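Side-chain contacts in endoglucanase (Ruminococcus champanellensis, PDB 6WQV), which probably cleaves internal beta-1,4 linkages of cellulose and related plant polysaccharides, as a broad-specificity endoglucanase of glycoside hydrolase family 5: residues 90-93 with 94-98; 18-21 with 22-25. One frame throughout, in Å; residues are numbered along the deposited sequence.

Contact 1: 90-93 with 94-98; sequences YQID and EAWMN
Ile92 O is gripped by two donors: Gln91 NE2 at 3.1 Å, and a water that also donates to Glu94 OE1 and so ties the loop to the helix start. The carboxylate of Glu94 has its salt bridge with Arg149 of helix 129-149, which also supplies Gln145 to bond Ile92 N.

Asp93 is the N-cap of helix 94-108, where the loop after barrel strand 73-76 enters that helix. Asp93 OD2 accepts from Trp96 N, a weak bond of 3.3 Å that is bent at the hydrogen (137°). Its CG lies anti to the backbone N (chi1 -177°), which carries the carboxylate over the first turn, where Asp93 OD2 also rests 3.6 Å from Ala95 CB. The other oxygen, OD1, takes a bond from a second water that in turn accepts from Ala95 N, so another amide of the turn is served through solvent. Met97 N closes the turn on Asp93 O at 3.0 Å, almost straight.

The apolar side of the junction is made by Ile92, whose CD1 lies 3.8 Å from Met97 CE, the Met97 chain bending at chi2 and chi3. Ile92 CG2 reaches the edge of the Trp96 indole, 4.2 Å from Trp96 CD1, while the ring stacks on His83. The acidic cap faces the amide end of the helix, where the dipole would probably stabilise its negative charge.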
ATOM      1  N   TYR A  90       5.423   8.330 -21.846  1.00 17.31           N
ATOM      2  CA  TYR A  90       5.084   7.276 -20.899  1.00 17.50           C
ATOM      3  C   TYR A  90       3.571   7.066 -20.847  1.00 14.75           C
ATOM      4  O   TYR A  90       2.950   7.033 -19.783  1.00 16.16           O
ATOM      5  CB  TYR A  90       5.647   7.578 -19.507  1.00 17.11           C
ATOM      6  CG  TYR A  90       7.159   7.653 -19.437  1.00 16.25           C
ATOM      7  CD1 TYR A  90       7.933   6.515 -19.608  1.00 18.74           C
ATOM      8  CD2 TYR A  90       7.814   8.858 -19.197  1.00 16.43           C
ATOM      9  CE1 TYR A  90       9.311   6.568 -19.543  1.00 18.22           C
ATOM     10  CE2 TYR A  90       9.200   8.920 -19.130  1.00 18.79           C
ATOM     11  CZ  TYR A  90       9.941   7.768 -19.296  1.00 18.46           C
ATOM     12  OH  TYR A  90      11.318   7.817 -19.226  1.00 21.80           O
ATOM     13  N   GLN A  91       2.977   6.933 -22.030  1.00 17.60           N
ATOM     14  CA  GLN A  91       1.535   6.794 -22.135  1.00 17.33           C
ATOM     15  C   GLN A  91       1.078   5.479 -21.526  1.00 16.99           C
ATOM     16  O   GLN A  91       1.586   4.407 -21.869  1.00 17.86           O
ATOM     17  CB  GLN A  91       1.140   6.847 -23.609  1.00 18.17           C
ATOM     18  CG  GLN A  91      -0.313   6.572 -23.853  1.00 20.24           C
ATOM     19  CD  GLN A  91      -1.197   7.682 -23.345  1.00 25.21           C
ATOM     20  OE1 GLN A  91      -0.894   8.863 -23.514  1.00 28.83           O
ATOM     21  NE2 GLN A  91      -2.294   7.310 -22.703  1.00 24.93           N
ATOM     22  N   ILE A  92       0.089   5.557 -20.640  1.00 15.18           N
ATOM     23  CA  ILE A  92      -0.483   4.365 -20.026  1.00 14.21           C
ATOM     24  C   ILE A  92      -1.537   3.780 -20.958  1.00 15.36           C
ATOM     25  O   ILE A  92      -2.401   4.498 -21.475  1.00 17.52           O
ATOM     26  CB  ILE A  92      -1.066   4.698 -18.645  1.00 14.27           C
ATOM     27  CG1 ILE A  92       0.054   5.136 -17.702  1.00 14.96           C
ATOM     28  CG2 ILE A  92      -1.814   3.503 -18.085  1.00 13.89           C
ATOM     29  CD1 ILE A  92      -0.446   5.782 -16.439  1.00 14.15           C
ATOM     30  N   ASP A  93      -1.454   2.470 -21.189  1.00 15.52           N
ATOM     31  CA  ASP A  93      -2.420   1.760 -22.017  1.00 17.95           C
ATOM     32  C   ASP A  93      -3.846   2.044 -21.561  1.00 14.89           C
ATOM     33  O   ASP A  93      -4.191   1.862 -20.391  1.00 13.99           O
ATOM     34  CB  ASP A  93      -2.105   0.264 -21.905  1.00 19.68           C
ATOM     35  CG  ASP A  93      -2.979  -0.600 -22.778  1.00 28.17           C
ATOM     36  OD1 ASP A  93      -3.021  -0.367 -24.005  1.00 31.74           O
ATOM     37  OD2 ASP A  93      -3.598  -1.541 -22.234  1.00 31.22           O
ATOM     38  N   GLU A  94      -4.673   2.497 -22.508  1.00 17.10           N
ATOM     39  CA  GLU A  94      -6.048   2.866 -22.179  1.00 16.85           C
ATOM     40  C   GLU A  94      -6.828   1.693 -21.587  1.00 15.66           C
ATOM     41  O   GLU A  94      -7.596   1.873 -20.634  1.00 14.28           O
ATOM     42  CB  GLU A  94      -6.753   3.394 -23.427  1.00 20.22           C
ATOM     43  CG  GLU A  94      -8.147   3.914 -23.179  1.00 29.64           C
ATOM     44  CD  GLU A  94      -8.159   5.225 -22.420  1.00 42.56           C
ATOM     45  OE1 GLU A  94      -7.068   5.734 -22.075  1.00 47.11           O
ATOM     46  OE2 GLU A  94      -9.265   5.744 -22.172  1.00 47.92           O
ATOM     47  N   ALA A  95      -6.673   0.492 -22.156  1.00 16.54           N
ATOM     48  CA  ALA A  95      -7.411  -0.658 -21.641  1.00 16.44           C
ATOM     49  C   ALA A  95      -7.037  -0.945 -20.193  1.00 15.16           C
ATOM     50  O   ALA A  95      -7.885  -1.359 -19.393  1.00 14.70           O
ATOM     51  CB  ALA A  95      -7.150  -1.890 -22.508  1.00 17.78           C
ATOM     52  N   TRP A  96      -5.773  -0.736 -19.837  1.00 13.09           N
ATOM     53  CA  TRP A  96      -5.351  -0.940 -18.458  1.00 11.13           C
ATOM     54  C   TRP A  96      -5.953   0.113 -17.546  1.00 12.11           C
ATOM     55  O   TRP A  96      -6.468  -0.203 -16.474  1.00 12.57           O
ATOM     56  CB  TRP A  96      -3.835  -0.876 -18.375  1.00 12.07           C
ATOM     57  CG  TRP A  96      -3.291  -1.113 -17.007  1.00 11.48           C
ATOM     58  CD1 TRP A  96      -2.618  -0.219 -16.219  1.00 11.14           C
ATOM     59  CD2 TRP A  96      -3.346  -2.334 -16.266  1.00 10.44           C
ATOM     60  NE1 TRP A  96      -2.259  -0.813 -15.036  1.00 11.14           N
ATOM     61  CE2 TRP A  96      -2.696  -2.114 -15.042  1.00 10.07           C
ATOM     62  CE3 TRP A  96      -3.886  -3.593 -16.526  1.00 12.52           C
ATOM     63  CZ2 TRP A  96      -2.566  -3.101 -14.078  1.00 11.40           C
ATOM     64  CZ3 TRP A  96      -3.759  -4.573 -15.573  1.00 13.37           C
ATOM     65  CH2 TRP A  96      -3.101  -4.326 -14.362  1.00 12.35           C
ATOM     66  N   MET A  97      -5.870   1.384 -17.952  1.00 12.96           N
ATOM     67  CA  MET A  97      -6.454   2.438 -17.134  1.00 13.42           C
ATOM     68  C   MET A  97      -7.938   2.184 -16.906  1.00 13.16           C
ATOM     69  O   MET A  97      -8.441   2.398 -15.799  1.00 12.36           O
ATOM     70  CB  MET A  97      -6.215   3.803 -17.782  1.00 12.49           C
ATOM     71  CG  MET A  97      -6.643   4.978 -16.915  1.00 12.88           C
ATOM     72  SD  MET A  97      -5.606   5.230 -15.453  1.00 14.00           S
ATOM     73  CE  MET A  97      -4.253   6.208 -16.100  1.00 15.92           C
ATOM     74  N   ASN A  98      -8.643   1.693 -17.937  1.00 12.76           N
ATOM     75  CA  ASN A  98     -10.069   1.404 -17.804  1.00 13.40           C
ATOM     76  C   ASN A  98     -10.307   0.301 -16.782  1.00 13.94           C
ATOM     77  O   ASN A  98     -11.237   0.386 -15.970  1.00 13.27           O
ATOM     78  CB  ASN A  98     -10.671   0.989 -19.149  1.00 15.58           C
ATOM     79  CG  ASN A  98     -10.789   2.137 -20.133  1.00 18.76           C
ATOM     80  OD1 ASN A  98     -10.663   3.305 -19.767  1.00 18.61           O
ATOM     81  ND2 ASN A  98     -11.043   1.810 -21.392  1.00 19.54           N
TER
HETATM   82  O   HOH W   1      -4.599   5.698 -20.116  1.00 20.57           O
HETATM   83  O   HOH W   2      -5.508  -0.092 -24.851  1.00 30.17           O

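Contact 2: 18-21 with 22-25; sequences QLLD and EITI
The C-terminal turn of helix 16-22, where the chain leaves the helix for the loop before the first strand of the (beta/alpha)8, or TIM, barrel, is held by shared backbone bonds and a small apolar cluster. Leu19 O is the main acceptor. Glu22 N donates to Leu19 O at 2.9 Å, standing well above the carbonyl plane, about 60° out of it, and Ile23 N adds a weak bond to the same oxygen at 3.3 Å. Each amide also has a weak second acceptor, Gln18 O for Glu22 N and Leu20 O for Ile23 N, so the bonding is divided between i to i+3 and i to i+4 pairs as the helix runs out.

Ile23 lays its side chain against the leucines of this turn. Its CG1 lies beside the backbone N, anti to the carbonyl carbon (chi1 -67°), and the chain runs on extended to Ile23 CD1, which meets Leu19 CD2 at 3.8 Å and Leu20 CD2 at 4.2 Å. Leu19 comes across it at a slant, whereas Leu20 runs alongside and points the same way. On the polar side Glu22 CG passes 3.4 Å from Gln18 O, and the carboxylate beyond forms a salt bridge with Arg12. A water donates to both Asp21 O and Ile23 O, spanning the exit from the helix.

Leu19 packs on Cys207 and Leu20 on Pro283, in the loops just before strands 208-211 and 284-289. Arg317, preceding strand 318-322, donates to Leu20 O, and Asn72, preceding strand 73-76, bonds to Glu22 O and Thr24 N as the chain enters strand 26-29.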
ATOM      1  N   GLN A  18      -8.499  13.381  10.298  1.00 16.86           N
ATOM      2  CA  GLN A  18      -9.940  13.150  10.281  1.00 16.62           C
ATOM      3  C   GLN A  18     -10.310  11.991   9.366  1.00 16.75           C
ATOM      4  O   GLN A  18     -11.174  11.173   9.709  1.00 17.64           O
ATOM      5  CB  GLN A  18     -10.671  14.425   9.853  1.00 18.73           C
ATOM      6  CG  GLN A  18     -10.700  15.504  10.926  1.00 21.00           C
ATOM      7  CD  GLN A  18     -11.175  16.859  10.416  1.00 22.62           C
ATOM      8  OE1 GLN A  18     -11.019  17.191   9.241  1.00 23.95           O
ATOM      9  NE2 GLN A  18     -11.757  17.647  11.311  1.00 23.51           N
ATOM     10  N   LEU A  19      -9.673  11.898   8.196  1.00 14.80           N
ATOM     11  CA  LEU A  19      -9.955  10.798   7.287  1.00 16.15           C
ATOM     12  C   LEU A  19      -9.535   9.474   7.905  1.00 14.61           C
ATOM     13  O   LEU A  19     -10.289   8.492   7.861  1.00 14.35           O
ATOM     14  CB  LEU A  19      -9.241  11.047   5.960  1.00 18.42           C
ATOM     15  CG  LEU A  19      -9.518  10.091   4.810  1.00 22.31           C
ATOM     16  CD1 LEU A  19      -8.991  10.639   3.494  1.00 22.03           C
ATOM     17  CD2 LEU A  19      -8.881   8.740   5.081  1.00 29.84           C
ATOM     18  N   LEU A  20      -8.348   9.431   8.510  1.00 13.79           N
ATOM     19  CA  LEU A  20      -7.887   8.199   9.141  1.00 13.81           C
ATOM     20  C   LEU A  20      -8.816   7.761  10.265  1.00 15.24           C
ATOM     21  O   LEU A  20      -8.940   6.557  10.531  1.00 16.61           O
ATOM     22  CB  LEU A  20      -6.448   8.365   9.639  1.00 13.53           C
ATOM     23  CG  LEU A  20      -5.405   8.459   8.523  1.00 13.32           C
ATOM     24  CD1 LEU A  20      -4.083   8.994   9.088  1.00 15.93           C
ATOM     25  CD2 LEU A  20      -5.191   7.135   7.812  1.00 14.40           C
ATOM     26  N   ASP A  21      -9.484   8.702  10.935  1.00 13.72           N
ATOM     27  CA  ASP A  21     -10.414   8.344  12.001  1.00 15.94           C
ATOM     28  C   ASP A  21     -11.718   7.764  11.469  1.00 17.09           C
ATOM     29  O   ASP A  21     -12.483   7.180  12.244  1.00 19.76           O
ATOM     30  CB  ASP A  21     -10.694   9.536  12.911  1.00 19.97           C
ATOM     31  CG  ASP A  21      -9.564   9.782  13.896  1.00 26.70           C
ATOM     32  OD1 ASP A  21      -8.739   8.863  14.112  1.00 27.62           O
ATOM     33  OD2 ASP A  21      -9.502  10.894  14.456  1.00 29.96           O
ATOM     34  N   GLU A  22     -11.983   7.903  10.175  1.00 14.15           N
ATOM     35  CA  GLU A  22     -13.121   7.234   9.558  1.00 15.00           C
ATOM     36  C   GLU A  22     -12.789   5.833   9.071  1.00 16.18           C
ATOM     37  O   GLU A  22     -13.703   5.019   8.904  1.00 17.86           O
ATOM     38  CB  GLU A  22     -13.640   8.067   8.390  1.00 17.69           C
ATOM     39  CG  GLU A  22     -13.996   9.467   8.809  1.00 22.03           C
ATOM     40  CD  GLU A  22     -15.073  10.074   7.951  1.00 29.57           C
ATOM     41  OE1 GLU A  22     -15.275   9.578   6.823  1.00 31.13           O
ATOM     42  OE2 GLU A  22     -15.722  11.039   8.407  1.00 31.97           O
ATOM     43  N   ILE A  23     -11.512   5.537   8.825  1.00 13.70           N
ATOM     44  CA  ILE A  23     -11.093   4.187   8.473  1.00 14.36           C
ATOM     45  C   ILE A  23     -11.202   3.290   9.700  1.00 15.45           C
ATOM     46  O   ILE A  23     -10.883   3.699  10.823  1.00 16.83           O
ATOM     47  CB  ILE A  23      -9.658   4.235   7.911  1.00 13.18           C
ATOM     48  CG1 ILE A  23      -9.663   4.987   6.575  1.00 12.73           C
ATOM     49  CG2 ILE A  23      -9.085   2.848   7.788  1.00 13.94           C
ATOM     50  CD1 ILE A  23      -8.316   5.106   5.884  1.00 15.67           C
ATOM     51  N   THR A  24     -11.698   2.066   9.498  1.00 13.32           N
ATOM     52  CA  THR A  24     -11.740   1.071  10.569  1.00 14.63           C
ATOM     53  C   THR A  24     -10.526   0.153  10.435  1.00 14.76           C
ATOM     54  O   THR A  24      -9.567   0.263  11.205  1.00 13.98           O
ATOM     55  CB  THR A  24     -13.059   0.290  10.539  1.00 16.46           C
ATOM     56  OG1 THR A  24     -13.285  -0.254   9.235  1.00 15.91           O
ATOM     57  CG2 THR A  24     -14.239   1.196  10.928  1.00 18.10           C
ATOM     58  N   ILE A  25     -10.563  -0.729   9.440  1.00 12.70           N
ATOM     59  CA  ILE A  25      -9.474  -1.650   9.108  1.00 11.02           C
ATOM     60  C   ILE A  25      -9.549  -1.866   7.604  1.00 11.21           C
ATOM     61  O   ILE A  25     -10.629  -1.804   7.007  1.00 12.01           O
ATOM     62  CB  ILE A  25      -9.596  -2.958   9.927  1.00 11.61           C
ATOM     63  CG1 ILE A  25      -8.407  -3.888   9.658  1.00 11.85           C
ATOM     64  CG2 ILE A  25     -10.926  -3.647   9.630  1.00 13.24           C
ATOM     65  CD1 ILE A  25      -8.406  -5.150  10.512  1.00 15.43           C
TER
HETATM   66  O   HOH W   3     -11.960   4.394  13.165  1.00 27.09           O

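How the contacts relate
From the N terminus, contact 2 comes first: residues 18-25 carry the chain out of helix 16-22 towards strand 26-29, the first of the eight parallel barrel strands. Contact 1 follows after strand 73-76, the second strand, where residues 90-98 lead from a loop into helix 94-108 and so on to strand 113-117. Each contact closes a single helical turn; they lie in series, neither nesting nor crossing. Their centres are about 31 Å apart and their nearest atoms about 20 Å. Contact 2 marks a helix end and sits against the loops that precede several barrel strands, whereas contact 1 marks a helix start and lies beside helix 129-149.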